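Local coordinates for protein ATP-dependent DNA helicase PIF1 (Candida albicans, PDB 7OTJ) that probably couples ATP hydrolysis to 5'-3' unwinding of DNA, including G-quadruplexes, to keep the nuclear and mitochondrial genomes stable, at residues Ile2-Glu7 with Ser32-Ser37; Lys13-Gly18 with Gln138-Gly143; Arg36-Ser41 with Val103-Glu108. All coordinates share one frame; numbering follows the deposited sequence.

Contact 1: residues Ile2-Glu7 with Ser32-Ser37; sequences IILSNE and SVLLRS. With MG (magnesium ion), chain G; ADP (adenosine-5'-diphosphate), chain E.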
loop_
_atom_site.group_PDB
_atom_site.type_symbol
_atom_site.label_atom_id
_atom_site.label_comp_id
_atom_site.label_asym_id
_atom_site.label_seq_id
_atom_site.Cartn_x
_atom_site.Cartn_y
_atom_site.Cartn_z
ATOM N N ILE A 2 -7.666 -4.547 20.525
ATOM C CA ILE A 2 -7.828 -5.907 20.020
ATOM C C ILE A 2 -7.016 -6.850 20.900
ATOM O O ILE A 2 -5.838 -6.593 21.173
ATOM C CB ILE A 2 -7.384 -6.010 18.547
ATOM C CG1 ILE A 2 -8.452 -5.464 17.593
ATOM C CG2 ILE A 2 -7.041 -7.437 18.175
ATOM C CD1 ILE A 2 -8.011 -5.490 16.134
ATOM N N ILE A 3 -7.656 -7.915 21.378
ATOM C CA ILE A 3 -6.953 -9.017 22.027
ATOM C C ILE A 3 -6.434 -9.973 20.959
ATOM O O ILE A 3 -7.191 -10.418 20.090
ATOM C CB ILE A 3 -7.877 -9.745 23.017
ATOM C CG1 ILE A 3 -8.317 -8.800 24.139
ATOM C CG2 ILE A 3 -7.193 -10.991 23.571
ATOM C CD1 ILE A 3 -7.167 -8.169 24.899
ATOM N N LEU A 4 -5.149 -10.307 21.028
ATOM C CA LEU A 4 -4.582 -11.246 20.067
ATOM C C LEU A 4 -5.065 -12.663 20.358
ATOM O O LEU A 4 -5.122 -13.089 21.515
ATOM C CB LEU A 4 -3.054 -11.187 20.090
ATOM C CG LEU A 4 -2.440 -9.905 19.523
ATOM C CD1 LEU A 4 -0.920 -9.953 19.572
ATOM C CD2 LEU A 4 -2.920 -9.674 18.103
ATOM N N SER A 5 -5.457 -13.379 19.307
ATOM C CA SER A 5 -5.794 -14.787 19.440
ATOM C C SER A 5 -4.571 -15.594 19.874
ATOM O O SER A 5 -3.432 -15.123 19.842
ATOM C CB SER A 5 -6.327 -15.335 18.121
ATOM O OG SER A 5 -5.300 -15.333 17.146
ATOM N N ASN A 6 -4.821 -16.853 20.250
ATOM C CA ASN A 6 -3.722 -17.746 20.600
ATOM C C ASN A 6 -2.857 -18.067 19.389
ATOM O O ASN A 6 -1.657 -18.324 19.537
ATOM C CB ASN A 6 -4.258 -19.034 21.220
ATOM C CG ASN A 6 -5.029 -18.786 22.501
ATOM O OD1 ASN A 6 -4.776 -17.816 23.215
ATOM N ND2 ASN A 6 -5.977 -19.668 22.801
ATOM N N GLU A 7 -3.440 -18.060 18.189
ATOM C CA GLU A 7 -2.624 -18.198 16.988
ATOM C C GLU A 7 -1.765 -16.960 16.767
ATOM O O GLU A 7 -0.574 -17.073 16.454
ATOM C CB GLU A 7 -3.509 -18.456 15.771
ATOM C CG GLU A 7 -4.078 -19.858 15.701
ATOM C CD GLU A 7 -4.791 -20.122 14.388
ATOM O OE1 GLU A 7 -5.400 -19.178 13.835
ATOM O OE2 GLU A 7 -4.736 -21.274 13.905
ATOM N N SER A 32 -1.825 -8.111 9.648
ATOM C CA SER A 32 -1.224 -6.797 9.870
ATOM C C SER A 32 -1.477 -6.302 11.286
ATOM O O SER A 32 -0.633 -5.610 11.864
ATOM C CB SER A 32 -1.752 -5.785 8.854
ATOM O OG SER A 32 -1.395 -6.160 7.542
ATOM N N VAL A 33 -2.641 -6.619 11.851
ATOM C CA VAL A 33 -2.903 -6.257 13.241
ATOM C C VAL A 33 -1.867 -6.896 14.153
ATOM O O VAL A 33 -1.318 -6.247 15.050
ATOM C CB VAL A 33 -4.336 -6.659 13.636
ATOM C CG1 VAL A 33 -4.545 -6.515 15.126
ATOM C CG2 VAL A 33 -5.327 -5.805 12.874
ATOM N N LEU A 34 -1.584 -8.180 13.937
ATOM C CA LEU A 34 -0.502 -8.835 14.663
ATOM C C LEU A 34 0.841 -8.178 14.365
ATOM O O LEU A 34 1.648 -7.946 15.275
ATOM C CB LEU A 34 -0.469 -10.318 14.301
ATOM C CG LEU A 34 0.791 -11.091 14.688
ATOM C CD1 LEU A 34 1.023 -11.062 16.198
ATOM C CD2 LEU A 34 0.672 -12.511 14.173
ATOM N N LEU A 35 1.074 -7.834 13.099
ATOM C CA LEU A 35 2.334 -7.221 12.696
ATOM C C LEU A 35 2.604 -5.942 13.479
ATOM O O LEU A 35 3.739 -5.693 13.902
ATOM C CB LEU A 35 2.312 -6.948 11.194
ATOM C CG LEU A 35 3.677 -6.865 10.519
ATOM C CD1 LEU A 35 4.582 -7.976 11.042
ATOM C CD2 LEU A 35 3.511 -6.947 9.004
ATOM N N ARG A 36 1.569 -5.127 13.704
ATOM C CA ARG A 36 1.765 -3.908 14.481
ATOM C C ARG A 36 2.155 -4.220 15.917
ATOM O O ARG A 36 2.926 -3.469 16.525
ATOM C CB ARG A 36 0.501 -3.052 14.467
ATOM C CG ARG A 36 0.071 -2.581 13.097
ATOM C CD ARG A 36 -1.000 -1.524 13.231
ATOM N NE ARG A 36 -1.694 -1.289 11.974
ATOM C CZ ARG A 36 -2.785 -1.938 11.592
ATOM N NH1 ARG A 36 -3.334 -2.873 12.351
ATOM N NH2 ARG A 36 -3.341 -1.640 10.421
ATOM N N SER A 37 1.650 -5.325 16.469
ATOM C CA SER A 37 2.092 -5.740 17.794
ATOM C C SER A 37 3.526 -6.249 17.754
ATOM O O SER A 37 4.310 -5.980 18.670
ATOM C CB SER A 37 1.164 -6.816 18.350
ATOM O OG SER A 37 -0.089 -6.260 18.697
HETATM MG MG MG G . -2.575 -7.260 5.797
HETATM P PB ADP E . -4.907 -9.191 7.174
HETATM O O1B ADP E . -4.581 -10.662 7.356
HETATM O O2B ADP E . -3.720 -8.255 7.239
HETATM O O3B ADP E . -5.862 -8.910 6.043
HETATM P PA ADP E . -5.923 -7.309 9.059
HETATM O O1A ADP E . -4.818 -7.133 10.070
HETATM O O2A ADP E . -6.119 -6.288 7.968
HETATM O O3A ADP E . -5.794 -8.805 8.464
HETATM O "O5'" ADP E . -7.323 -7.453 9.832
HETATM C "C5'" ADP E . -8.542 -7.164 9.159
HETATM C "C4'" ADP E . -9.588 -6.798 10.193
HETATM O "O4'" ADP E . -9.639 -7.808 11.200
HETATM C "C3'" ADP E . -9.217 -5.495 10.878
HETATM O "O3'" ADP E . -10.306 -4.581 10.745
HETATM C "C2'" ADP E . -9.020 -5.836 12.340
HETATM O "O2'" ADP E . -9.648 -4.860 13.177
HETATM C "C1'" ADP E . -9.668 -7.202 12.492
HETATM N N9 ADP E . -8.899 -8.042 13.433
HETATM C C8 ADP E . -7.640 -8.475 13.242
HETATM N N7 ADP E . -7.225 -9.230 14.290
HETATM C C5 ADP E . -8.233 -9.280 15.177
HETATM C C6 ADP E . -8.466 -9.907 16.500
HETATM N N6 ADP E . -7.501 -10.646 17.103
HETATM N N1 ADP E . -9.669 -9.710 17.087
HETATM C C2 ADP E . -10.632 -8.976 16.497
HETATM N N3 ADP E . -10.490 -8.384 15.300
HETATM C C4 ADP E . -9.336 -8.494 14.606
HETATM O O HOH W 1 -1.180 -8.693 5.584
HETATM O O HOH W 2 -3.926 -5.709 6.385
HETATM O O HOH W 3 -1.878 -5.733 4.701
#
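Ile2 turns its CG1 branch anti to its own carbonyl carbon (chi1 -79°) and then runs on extended (chi2 177°), which carries CD1 to Val33 CG1, 3.8 Å away. The same conformation lays Ile2 over one face of the adenine of ADP, CG2 above ADP C6 and Ile2 CD1 above ADP C4, the latter pair 3.6 Å apart. Leu4, with CG likewise anti to the carbonyl carbon, sends CD1 to a second meeting point on the helix. There Leu4 CD1 touches Leu34 CD1 at 4.0 Å, an apolar pair, and lies in van der Waals contact with Ser37 OG, 3.9 Å away. Between these two residues the backbone carbonyl of Ile3 meets the exocyclic amine, Ile3 O accepting a weak hydrogen bond from ADP N6 (3.0 Å). The phosphate end is held by the start of the helix: Val33 N donates to ADP O1A at 2.9 Å and Ser32 N to ADP O2B at 3.1 Å. Ser32 OG binds the magnesium ion at 2.4 Å, alongside ADP O2B and three waters, the role expected of the last residue of a Walker A motif. The pocket thus joins the lead-in to helix 6-16, N-capped by Ser5, to the P-loop helix 31-45, while Leu34 reaches on to Val11 and Leu12 of helix 6-16 and to Tyr23 of strand 21-25.

Contact 2: residues Lys13-Gly18 with Gln138-Gly143; sequences KQVLSG and QLVACG
A Schellman motif closes the helix that begins at Asn6, and its Val15 and Gly18 meet Gln138 on a strand of the parallel sheet in the P-loop helicase domain. Gly18, at positive phi, turns the chain out of the helix, and its N donates to Val15 O at 3.1 Å. That carbonyl oxygen has a second donor across the contact, the side-chain amide of Gln138. The glutamine sets CG anti to its backbone N (chi1 180°) and stays extended beyond it, a course that carries the amide from the strand to the end of the helix. Gln138 NE2 gives a nearly straight bond to Val15 O, 2.9 Å long with 166° at the hydrogen. It arrives in the carbonyl plane on a lone pair, at 127° to the C=O, while Val15 O lies close to the plane of the glutamine amide. A water that donates to both Val15 O and Gln138 OE1 (3.0 Å from OE1) ties the other end of the amide to the same carbonyl. Alongside, the aliphatic part of Gln138 passes the turn, with CG 3.4 Å from Gly18 O. NE2 also bonds Val19 O, so the amide grips the chain on its way from helix 6-16 into strand 21-25, the neighbour of strand 138-143 in the sheet. The remaining link is apolar: the side chains of Val15 and Val140 cross at about a right angle, and the CG1 methyl of Val15 rests 3.9 Å from CG2 of Val140.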
loop_
_atom_site.group_PDB
_atom_site.type_symbol
_atom_site.label_atom_id
_atom_site.label_comp_id
_atom_site.label_asym_id
_atom_site.label_seq_id
_atom_site.Cartn_x
_atom_site.Cartn_y
_atom_site.Cartn_z
ATOM N N LYS A 13 5.210 -14.866 19.515
ATOM C CA LYS A 13 6.203 -15.567 20.328
ATOM C C LYS A 13 7.384 -16.029 19.487
ATOM O O LYS A 13 8.542 -15.897 19.901
ATOM C CB LYS A 13 5.550 -16.758 21.028
ATOM C CG LYS A 13 6.511 -17.667 21.789
ATOM C CD LYS A 13 5.780 -18.892 22.337
ATOM C CE LYS A 13 6.735 -19.898 22.965
ATOM N NZ LYS A 13 7.403 -19.353 24.175
ATOM N N GLN A 14 7.110 -16.580 18.302
ATOM C CA GLN A 14 8.188 -17.051 17.440
ATOM C C GLN A 14 9.032 -15.892 16.929
ATOM O O GLN A 14 10.266 -15.973 16.917
ATOM C CB GLN A 14 7.610 -17.842 16.267
ATOM C CG GLN A 14 6.720 -18.996 16.679
ATOM C CD GLN A 14 7.480 -20.051 17.440
ATOM O OE1 GLN A 14 8.630 -20.352 17.120
ATOM N NE2 GLN A 14 6.848 -20.616 18.461
ATOM N N VAL A 15 8.386 -14.802 16.513
ATOM C CA VAL A 15 9.129 -13.657 15.996
ATOM C C VAL A 15 10.053 -13.094 17.068
ATOM O O VAL A 15 11.216 -12.777 16.796
ATOM C CB VAL A 15 8.165 -12.591 15.450
ATOM C CG1 VAL A 15 8.934 -11.365 14.993
ATOM C CG2 VAL A 15 7.344 -13.169 14.300
ATOM N N LEU A 16 9.561 -12.978 18.304
ATOM C CA LEU A 16 10.384 -12.451 19.386
ATOM C C LEU A 16 11.514 -13.392 19.784
ATOM O O LEU A 16 12.428 -12.965 20.497
ATOM C CB LEU A 16 9.515 -12.149 20.609
ATOM C CG LEU A 16 8.432 -11.078 20.446
ATOM C CD1 LEU A 16 7.678 -10.888 21.751
ATOM C CD2 LEU A 16 9.013 -9.758 19.960
ATOM N N SER A 17 11.483 -14.649 19.340
ATOM C CA SER A 17 12.567 -15.582 19.616
ATOM C C SER A 17 13.729 -15.439 18.639
ATOM O O SER A 17 14.752 -16.104 18.822
ATOM C CB SER A 17 12.046 -17.016 19.575
ATOM O OG SER A 17 11.777 -17.398 18.234
ATOM N N GLY A 18 13.579 -14.619 17.597
ATOM C CA GLY A 18 14.637 -14.311 16.661
ATOM C C GLY A 18 14.597 -15.102 15.372
ATOM O O GLY A 18 15.405 -14.833 14.473
ATOM N N GLN A 138 17.043 -10.498 10.761
ATOM C CA GLN A 138 15.899 -11.385 10.918
ATOM C C GLN A 138 14.817 -10.984 9.916
ATOM O O GLN A 138 14.319 -9.852 9.943
ATOM C CB GLN A 138 15.363 -11.330 12.347
ATOM C CG GLN A 138 14.154 -12.233 12.590
ATOM C CD GLN A 138 13.505 -11.994 13.945
ATOM O OE1 GLN A 138 13.979 -11.186 14.743
ATOM N NE2 GLN A 138 12.412 -12.700 14.207
ATOM N N LEU A 139 14.465 -11.901 9.023
ATOM C CA LEU A 139 13.449 -11.633 8.018
ATOM C C LEU A 139 12.094 -12.092 8.543
ATOM O O LEU A 139 11.950 -13.235 8.987
ATOM C CB LEU A 139 13.797 -12.347 6.714
ATOM C CG LEU A 139 12.851 -12.147 5.535
ATOM C CD1 LEU A 139 12.799 -10.682 5.149
ATOM C CD2 LEU A 139 13.317 -12.992 4.369
ATOM N N VAL A 140 11.114 -11.188 8.513
ATOM C CA VAL A 140 9.740 -11.485 8.920
ATOM C C VAL A 140 8.852 -11.159 7.728
ATOM O O VAL A 140 8.508 -9.993 7.499
ATOM C CB VAL A 140 9.305 -10.696 10.160
ATOM C CG1 VAL A 140 7.830 -10.990 10.489
ATOM C CG2 VAL A 140 10.217 -11.000 11.360
ATOM N N ALA A 141 8.507 -12.176 6.945
ATOM C CA ALA A 141 7.628 -12.003 5.799
ATOM C C ALA A 141 6.184 -12.274 6.195
ATOM O O ALA A 141 5.893 -13.219 6.933
ATOM C CB ALA A 141 8.036 -12.936 4.660
ATOM N N CYS A 142 5.277 -11.462 5.665
ATOM C CA CYS A 142 3.875 -11.528 6.050
ATOM C C CYS A 142 3.014 -11.259 4.827
ATOM O O CYS A 142 3.207 -10.247 4.147
ATOM C CB CYS A 142 3.575 -10.517 7.161
ATOM S SG CYS A 142 1.840 -10.353 7.590
ATOM N N GLY A 143 2.075 -12.153 4.541
ATOM C CA GLY A 143 1.180 -11.926 3.423
ATOM C C GLY A 143 0.473 -13.208 3.014
ATOM O O GLY A 143 0.378 -14.160 3.787
HETATM O O HOH W 4 13.460 -11.104 17.711
#

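Contact 3: residues Arg36-Ser41 with Val103-Glu108; sequences RSIIKS and VLIIDE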
loop_
_atom_site.group_PDB
_atom_site.type_symbol
_atom_site.label_atom_id
_atom_site.label_comp_id
_atom_site.label_asym_id
_atom_site.label_seq_id
_atom_site.Cartn_x
_atom_site.Cartn_y
_atom_site.Cartn_z
ATOM N N ARG A 36 1.569 -5.127 13.704
ATOM C CA ARG A 36 1.765 -3.908 14.481
ATOM C C ARG A 36 2.155 -4.220 15.917
ATOM O O ARG A 36 2.926 -3.469 16.525
ATOM C CB ARG A 36 0.501 -3.052 14.467
ATOM C CG ARG A 36 0.071 -2.581 13.097
ATOM C CD ARG A 36 -1.000 -1.524 13.231
ATOM N NE ARG A 36 -1.694 -1.289 11.974
ATOM C CZ ARG A 36 -2.785 -1.938 11.592
ATOM N NH1 ARG A 36 -3.334 -2.873 12.351
ATOM N NH2 ARG A 36 -3.341 -1.640 10.421
ATOM N N SER A 37 1.650 -5.325 16.469
ATOM C CA SER A 37 2.092 -5.740 17.794
ATOM C C SER A 37 3.526 -6.249 17.754
ATOM O O SER A 37 4.310 -5.980 18.670
ATOM C CB SER A 37 1.164 -6.816 18.350
ATOM O OG SER A 37 -0.089 -6.260 18.697
ATOM N N ILE A 38 3.874 -7.010 16.715
ATOM C CA ILE A 38 5.258 -7.438 16.526
ATOM C C ILE A 38 6.191 -6.234 16.533
ATOM O O ILE A 38 7.243 -6.243 17.181
ATOM C CB ILE A 38 5.393 -8.251 15.227
ATOM C CG1 ILE A 38 4.603 -9.556 15.329
ATOM C CG2 ILE A 38 6.856 -8.525 14.940
ATOM C CD1 ILE A 38 4.539 -10.331 14.031
ATOM N N ILE A 39 5.822 -5.186 15.785
ATOM C CA ILE A 39 6.646 -3.979 15.692
ATOM C C ILE A 39 6.846 -3.353 17.068
ATOM O O ILE A 39 7.975 -3.040 17.471
ATOM C CB ILE A 39 6.018 -2.984 14.698
ATOM C CG1 ILE A 39 6.043 -3.559 13.281
ATOM C CG2 ILE A 39 6.726 -1.641 14.736
ATOM C CD1 ILE A 39 5.158 -2.814 12.311
ATOM N N LYS A 40 5.752 -3.142 17.803
ATOM C CA LYS A 40 5.837 -2.518 19.121
ATOM C C LYS A 40 6.757 -3.304 20.051
ATOM O O LYS A 40 7.621 -2.727 20.723
ATOM C CB LYS A 40 4.439 -2.394 19.720
ATOM C CG LYS A 40 4.331 -1.430 20.874
ATOM C CD LYS A 40 2.911 -1.383 21.395
ATOM C CE LYS A 40 2.754 -0.287 22.426
ATOM N NZ LYS A 40 2.933 1.053 21.806
ATOM N N SER A 41 6.586 -4.629 20.098
ATOM C CA SER A 41 7.415 -5.459 20.968
ATOM C C SER A 41 8.867 -5.467 20.504
ATOM O O SER A 41 9.786 -5.264 21.307
ATOM C CB SER A 41 6.865 -6.886 21.017
ATOM O OG SER A 41 5.625 -6.941 21.701
ATOM N N VAL A 103 15.878 -6.419 12.295
ATOM C CA VAL A 103 14.740 -7.179 11.801
ATOM C C VAL A 103 14.188 -6.458 10.581
ATOM O O VAL A 103 14.027 -5.233 10.595
ATOM C CB VAL A 103 13.645 -7.329 12.879
ATOM C CG1 VAL A 103 12.454 -8.132 12.345
ATOM C CG2 VAL A 103 14.209 -7.956 14.136
ATOM N N LEU A 104 13.867 -7.219 9.537
ATOM C CA LEU A 104 13.249 -6.671 8.336
ATOM C C LEU A 104 11.871 -7.297 8.201
ATOM O O LEU A 104 11.750 -8.506 7.963
ATOM C CB LEU A 104 14.095 -6.932 7.093
ATOM C CG LEU A 104 13.487 -6.489 5.758
ATOM C CD1 LEU A 104 13.079 -5.026 5.791
ATOM C CD2 LEU A 104 14.471 -6.732 4.632
ATOM N N ILE A 105 10.842 -6.471 8.363
ATOM C CA ILE A 105 9.452 -6.874 8.209
ATOM C C ILE A 105 9.004 -6.493 6.807
ATOM O O ILE A 105 9.218 -5.355 6.370
ATOM C CB ILE A 105 8.565 -6.207 9.275
ATOM C CG1 ILE A 105 8.915 -6.742 10.670
ATOM C CG2 ILE A 105 7.094 -6.397 8.942
ATOM C CD1 ILE A 105 8.246 -5.990 11.801
ATOM N N ILE A 106 8.383 -7.432 6.099
ATOM C CA ILE A 106 7.844 -7.179 4.765
ATOM C C ILE A 106 6.396 -7.648 4.768
ATOM O O ILE A 106 6.129 -8.854 4.697
ATOM C CB ILE A 106 8.634 -7.882 3.658
ATOM C CG1 ILE A 106 10.135 -7.640 3.820
ATOM C CG2 ILE A 106 8.145 -7.409 2.293
ATOM C CD1 ILE A 106 10.964 -8.374 2.799
ATOM N N ASP A 107 5.460 -6.706 4.845
ATOM C CA ASP A 107 4.054 -7.051 4.714
ATOM C C ASP A 107 3.687 -7.101 3.233
ATOM O O ASP A 107 4.388 -6.558 2.374
ATOM C CB ASP A 107 3.169 -6.051 5.471
ATOM C CG ASP A 107 1.803 -6.632 5.865
ATOM O OD1 ASP A 107 1.422 -7.707 5.356
ATOM O OD2 ASP A 107 1.105 -6.009 6.693
ATOM N N GLU A 108 2.589 -7.796 2.942
ATOM C CA GLU A 108 2.128 -8.023 1.576
ATOM C C GLU A 108 3.253 -8.577 0.702
ATOM O O GLU A 108 3.591 -8.043 -0.355
ATOM C CB GLU A 108 1.539 -6.741 0.984
ATOM C CG GLU A 108 0.312 -6.229 1.724
ATOM C CD GLU A 108 -0.895 -7.162 1.611
ATOM O OE1 GLU A 108 -1.932 -6.862 2.242
ATOM O OE2 GLU A 108 -0.818 -8.187 0.898
#
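Strand 103-107 faces Ile38 and Ile39 of helix 31-45 through a single side chain, Ile105. At the start of the strand, Val103 packs on Val140 of the next strand; Leu104 and Ile106 point to the other face of the sheet. Between them, Ile105 aims at the helix. Its CG1 branch is anti to its carbonyl carbon (chi1 -67°) and continues extended (chi2 171°), a course that puts the CD1 methyl foremost. Ile105 CD1 meets Ile39 CG1 at 3.6 Å, the two isoleucine side chains crossing obliquely. Ile38 comes up less closely, its CG2 branch standing 4.3 Å from Ile105 CD1. No hydrogen bond spans the two segments, and the interaction is that of buried branched aliphatic groups. Asp107 points back toward the helix side, where OD2 hydrogen-bonds Ser32 OG, the magnesium ligand, and so probably orients it from the second shell. Its other oxygen, Asp107 OD1, accepts from Glu108 N at 2.7 Å; the donor comes to the anti side, 28° out of the carboxylate plane. Glu108 follows as the strand gives way to loop and lines the pocket of the bound tetrafluoroaluminate. An apolar strand that ends at Asp107 and is followed by Glu108 is consistent with the Walker B motif of helicases. The strand lies between strands 50-54 and 138-143, and helix 31-45 packs over them, Ile39 reaching Val52 while Ile38 touches Leu12 and Val15 of helix 6-16.

From the N terminus, the chain enters contact 1 at residues 2-7, runs through helix 6-16 and strand 21-25, and closes its first loop on helix 31-45. Contact 2 leaves from the end of the same helix 6-16, inside that loop, and closes only at strand 138-143, so contacts 1 and 2 cross. Contact 3 sets out from helix 31-45 where contact 1 ends, sharing Arg36 and Ser37 with it, and closes on strand 103-107, nested within the loop of contact 2. Strands 103-107 and 138-143 are parallel neighbours, joined by backbone hydrogen bonds of Leu104 with Gln138 and Val140. Together, within the PIF1-like P-loop NTPase region, the contacts tie two helices and the nucleotide pocket to the central sheet.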